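Local structure of Glyoxalase/bleomycin resistance protein/dioxygenase (Sphaerobacter thermophilus, 4HC5) at residues T53-P56 / P57-T61; K95-E99 / R100-F104. The protein belongs to the glyoxalase/bleomycin resistance/dioxygenase superfamily and may act as a dioxygenase, although its substrate and reaction are not established. All blocks are in the same frame, centred on the assembly; numbering follows the deposited sequence.

Contact 1 (T53-P56 / P57-T61)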
loop_
_atom_site.group_PDB
_atom_site.type_symbol
_atom_site.label_atom_id
_atom_site.label_comp_id
_atom_site.label_asym_id
_atom_site.label_seq_id
_atom_site.Cartn_x
_atom_site.Cartn_y
_atom_site.Cartn_z
ATOM N N THR A 53 -7.761 10.260 -2.832
ATOM C CA THR A 53 -7.601 8.834 -3.023
ATOM C C THR A 53 -8.505 8.289 -4.151
ATOM O O THR A 53 -9.535 8.860 -4.501
ATOM C CB THR A 53 -7.893 7.964 -1.767
ATOM O OG1 THR A 53 -9.296 7.961 -1.526
ATOM C CG2 THR A 53 -7.165 8.425 -0.491
ATOM N N VAL A 54 -8.066 7.142 -4.686
ATOM C CA VAL A 54 -8.764 6.424 -5.722
ATOM C C VAL A 54 -8.808 4.918 -5.338
ATOM O O VAL A 54 -8.004 4.421 -4.579
ATOM C CB VAL A 54 -8.084 6.579 -7.121
ATOM C CG1 VAL A 54 -8.290 7.992 -7.661
ATOM C CG2 VAL A 54 -6.593 6.214 -7.069
ATOM N N VAL A 55 -9.830 4.227 -5.866
ATOM C CA VAL A 55 -10.001 2.815 -5.514
ATOM C C VAL A 55 -10.453 2.023 -6.755
ATOM O O VAL A 55 -11.246 2.503 -7.517
ATOM C CB VAL A 55 -11.048 2.627 -4.364
ATOM C CG1 VAL A 55 -12.490 2.927 -4.810
ATOM C CG2 VAL A 55 -10.970 1.256 -3.719
ATOM N N PRO A 56 -9.956 0.785 -6.904
ATOM C CA PRO A 56 -10.568 -0.051 -7.922
ATOM C C PRO A 56 -12.029 -0.294 -7.615
ATOM O O PRO A 56 -12.391 -0.448 -6.448
ATOM C CB PRO A 56 -9.738 -1.372 -7.862
ATOM C CG PRO A 56 -8.409 -0.933 -7.270
ATOM C CD PRO A 56 -8.815 0.132 -6.247
ATOM N N PRO A 57 -12.877 -0.308 -8.618
ATOM C CA PRO A 57 -14.345 -0.422 -8.349
ATOM C C PRO A 57 -14.705 -1.653 -7.523
ATOM O O PRO A 57 -14.298 -2.756 -7.842
ATOM C CB PRO A 57 -14.973 -0.508 -9.732
ATOM C CG PRO A 57 -13.952 0.185 -10.541
ATOM C CD PRO A 57 -12.596 -0.172 -10.033
ATOM N N GLY A 58 -15.442 -1.396 -6.457
ATOM C CA GLY A 58 -15.853 -2.473 -5.531
ATOM C C GLY A 58 -14.843 -2.989 -4.506
ATOM O O GLY A 58 -15.154 -3.847 -3.680
ATOM N N ALA A 59 -13.595 -2.461 -4.563
ATOM C CA ALA A 59 -12.513 -2.927 -3.705
ATOM C C ALA A 59 -12.413 -2.162 -2.414
ATOM O O ALA A 59 -12.927 -1.023 -2.308
ATOM C CB ALA A 59 -11.171 -2.883 -4.457
ATOM N N GLN A 60 -11.725 -2.767 -1.448
ATOM C CA GLN A 60 -11.604 -2.142 -0.090
ATOM C C GLN A 60 -10.473 -1.061 0.012
ATOM O O GLN A 60 -10.714 0.122 0.283
ATOM C CB GLN A 60 -11.472 -3.208 0.918
ATOM C CG GLN A 60 -11.324 -2.764 2.330
ATOM C CD GLN A 60 -11.301 -3.952 3.275
ATOM O OE1 GLN A 60 -10.464 -4.864 3.188
ATOM N NE2 GLN A 60 -12.332 -3.987 4.152
ATOM N N THR A 61 -9.264 -1.461 -0.272
ATOM C CA THR A 61 -8.067 -0.648 -0.052
ATOM C C THR A 61 -7.920 0.397 -1.197
ATOM O O THR A 61 -7.884 0.036 -2.376
ATOM C CB THR A 61 -6.860 -1.517 0.160
ATOM O OG1 THR A 61 -7.043 -2.374 1.272
ATOM C CG2 THR A 61 -5.585 -0.689 0.358
#
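V55, the last residue of strand 49-55, and P56 just after it pack against A59 and T61 as the chain turns back toward strand 62-66. The tight part lies inside the bend. V55 (chi1 70°) holds CG2 anti to the backbone N, and this methyl reaches across to meet backbone oxygens before it meets carbon: V55 CG2 is 3.3 Å from A59 O and 3.6 Å from T61 O. The methyl of A59 lies beyond, with A59 CB 4.2 Å from V55 CG2. A59 also comes alongside the P56 ring, where A59 CB stands 4.0 Å from P56 CB, while P56 CD lies 4.0 Å from T61 O.

One bond closes the turn. A59 N donates to P56 O at 3.0 Å and an N-H...O angle of 161°. It spans a beta turn over P56-P57-G58-A59, with the prolines in its first two positions; the extended backbone of P57 and the positive phi of G58 (79°) make it type II.

The solvent side is looser and lies at the tip, where G58 is exposed. The CB of P57 points away from 53-56, and its ring touches E38 and packs on L9 of the second subunit. The CB of Q60 likewise points away from 53-56. P56 and A59 both pack on A12 of the second subunit, and T61 meets T61 of that subunit; its OG1 bonds to V14 O of its own chain.

The nitrogens of P56 and P57 carry no hydrogen, so neither can close the turn as donor; the bond from A59 N does, and with two rigid rings and methyl packing it defines the shape of the bend at the subunit interface.

Contact 2 (K95-E99 / R100-F104)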
loop_
_atom_site.group_PDB
_atom_site.type_symbol
_atom_site.label_atom_id
_atom_site.label_comp_id
_atom_site.label_asym_id
_atom_site.label_seq_id
_atom_site.Cartn_x
_atom_site.Cartn_y
_atom_site.Cartn_z
ATOM N N LYS A 95 -4.414 -5.254 -23.595
ATOM C CA LYS A 95 -4.895 -4.775 -24.872
ATOM C C LYS A 95 -5.506 -3.377 -24.674
ATOM O O LYS A 95 -5.143 -2.418 -25.390
ATOM C CB LYS A 95 -5.911 -5.728 -25.453
ATOM C CG LYS A 95 -6.342 -5.319 -26.860
ATOM C CD LYS A 95 -7.103 -6.482 -27.436
ATOM C CE LYS A 95 -8.531 -6.168 -27.750
ATOM N NZ LYS A 95 -8.567 -5.634 -29.120
ATOM N N THR A 96 -6.494 -3.274 -23.760
ATOM C CA THR A 96 -7.232 -2.018 -23.662
ATOM C C THR A 96 -6.363 -0.914 -23.055
ATOM O O THR A 96 -6.344 0.202 -23.510
ATOM C CB THR A 96 -8.475 -2.224 -22.854
ATOM O OG1 THR A 96 -9.259 -3.232 -23.556
ATOM C CG2 THR A 96 -9.247 -0.935 -22.585
ATOM N N LEU A 97 -5.588 -1.247 -22.029
ATOM C CA LEU A 97 -4.695 -0.216 -21.466
ATOM C C LEU A 97 -3.633 0.276 -22.459
ATOM O O LEU A 97 -3.314 1.451 -22.509
ATOM C CB LEU A 97 -4.033 -0.645 -20.147
ATOM C CG LEU A 97 -5.022 -0.841 -18.954
ATOM C CD1 LEU A 97 -4.241 -1.320 -17.713
ATOM C CD2 LEU A 97 -5.860 0.414 -18.650
ATOM N N THR A 98 -3.103 -0.650 -23.284
ATOM C CA THR A 98 -2.170 -0.230 -24.350
ATOM C C THR A 98 -2.871 0.742 -25.336
ATOM O O THR A 98 -2.308 1.740 -25.721
ATOM C CB THR A 98 -1.624 -1.441 -25.119
ATOM O OG1 THR A 98 -0.797 -2.175 -24.214
ATOM C CG2 THR A 98 -0.745 -1.041 -26.298
ATOM N N GLU A 99 -4.084 0.409 -25.746
ATOM C CA GLU A 99 -4.922 1.289 -26.628
ATOM C C GLU A 99 -5.107 2.714 -26.036
ATOM O O GLU A 99 -5.089 3.697 -26.711
ATOM C CB GLU A 99 -6.283 0.672 -26.901
ATOM C CG GLU A 99 -6.313 -0.536 -27.811
ATOM C CD GLU A 99 -7.694 -1.201 -27.887
ATOM O OE1 GLU A 99 -8.688 -0.626 -27.359
ATOM O OE2 GLU A 99 -7.760 -2.317 -28.476
ATOM N N ARG A 100 -5.150 2.758 -24.690
ATOM C CA ARG A 100 -5.410 3.961 -23.910
ATOM C C ARG A 100 -4.126 4.744 -23.626
ATOM O O ARG A 100 -4.144 5.792 -22.996
ATOM C CB ARG A 100 -6.143 3.681 -22.614
ATOM C CG ARG A 100 -7.561 3.231 -22.786
ATOM C CD ARG A 100 -8.243 2.949 -21.474
ATOM N NE ARG A 100 -9.564 2.398 -21.628
ATOM C CZ ARG A 100 -10.309 1.966 -20.654
ATOM N NH1 ARG A 100 -11.496 1.484 -20.938
ATOM N NH2 ARG A 100 -9.877 2.056 -19.405
ATOM N N GLY A 101 -3.030 4.184 -24.102
ATOM C CA GLY A 101 -1.689 4.832 -24.026
ATOM C C GLY A 101 -0.783 4.497 -22.873
ATOM O O GLY A 101 0.240 5.129 -22.652
ATOM N N VAL A 102 -1.148 3.443 -22.156
ATOM C CA VAL A 102 -0.300 3.003 -21.029
ATOM C C VAL A 102 0.938 2.339 -21.566
ATOM O O VAL A 102 0.923 1.517 -22.489
ATOM C CB VAL A 102 -1.069 2.048 -20.084
ATOM C CG1 VAL A 102 -0.211 1.533 -18.958
ATOM C CG2 VAL A 102 -2.297 2.809 -19.484
ATOM N N THR A 103 2.007 2.611 -20.844
ATOM C CA THR A 103 3.342 1.992 -21.050
ATOM C C THR A 103 3.545 0.749 -20.268
ATOM O O THR A 103 3.599 0.828 -19.053
ATOM C CB THR A 103 4.492 3.002 -20.672
ATOM O OG1 THR A 103 4.330 4.181 -21.478
ATOM C CG2 THR A 103 5.841 2.440 -20.945
ATOM N N PHE A 104 3.637 -0.368 -20.960
ATOM C CA PHE A 104 3.984 -1.673 -20.355
ATOM C C PHE A 104 5.415 -2.019 -20.692
ATOM O O PHE A 104 5.962 -1.587 -21.744
ATOM C CB PHE A 104 3.131 -2.790 -20.922
ATOM C CG PHE A 104 1.727 -2.780 -20.470
ATOM C CD1 PHE A 104 0.723 -2.054 -21.082
ATOM C CD2 PHE A 104 1.381 -3.531 -19.344
ATOM C CE1 PHE A 104 -0.534 -2.031 -20.586
ATOM C CE2 PHE A 104 0.086 -3.530 -18.861
ATOM C CZ PHE A 104 -0.880 -2.765 -19.474
HETATM O O HOH W 1 0.368 2.306 -25.103
#
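V102 N donates to L97 O at 3.0 Å, and G101 N to T98 O, also at 3.0 Å, two bonds that return the chain leaving helix 90-99 to its last turn. The first is nearly straight, with an N-H...O angle of 160°. R100 N makes weak bonds to both T96 O and L97 O. A water donates to T98 O and to V102 O, each at 2.8 Å, and so bridges the helix end to the chain beyond it. On the outer helix surface, K95 NZ and E99 OE2 form a long, weak salt bridge.

R100 runs back beside T96, both side chains pointing the same way. Its chain is extended from CG to NE, which brings the guanidinium against the T96 methyl: T96 CG2 lies over one face, offset toward the rim, at 3.5 Å from R100 NE. R100 NH2 bonds to T34 O, tying the helix end to helix 24-34, and M10 of the second subunit packs on T96, L97 and R100.

On the inner side, L97 CB meets V102 CG2 at 3.9 Å. The same CB lies in the plane of the F104 ring, at its edge, 3.8 Å from F104 CE1. T98 OG1, beside the backbone N (chi1 -67°), bonds to Y94 O and comes 3.5 Å from F104 CD1. Y94 meets the F104 ring edge-to-face.

G101, with phi 94°, puts the chain in the positive-phi conformation that ends the helix. The two backbone bonds and the apolar touch between L97 and V102 are those of a Schellman motif, here joining helix 90-99 to strand 103-110, an edge strand of the second four-stranded sheet of this glyoxalase-superfamily chain.

How the contacts relate
Contact 1 and contact 2 belong to successive halves of the chain, with two mixed four-stranded sheets of the same 1-4-3-2 order, as in the glyoxalase superfamily. Contact 1 joins the last two strands in sequence of the first sheet; contact 2 leads into strand 103-110 of the other. Their centres are 21 Å apart and their nearest atoms about 10 Å apart, so they do not touch. Both meet the N-terminal region of the second subunit, through L9 and A12 at contact 1 and M10 at contact 2. At contact 2 a glycerol, probably from the crystallisation liquor, is hydrogen-bonded to T103 N and weakly to G101 O. No active site is assigned, so neither contact is tied to one.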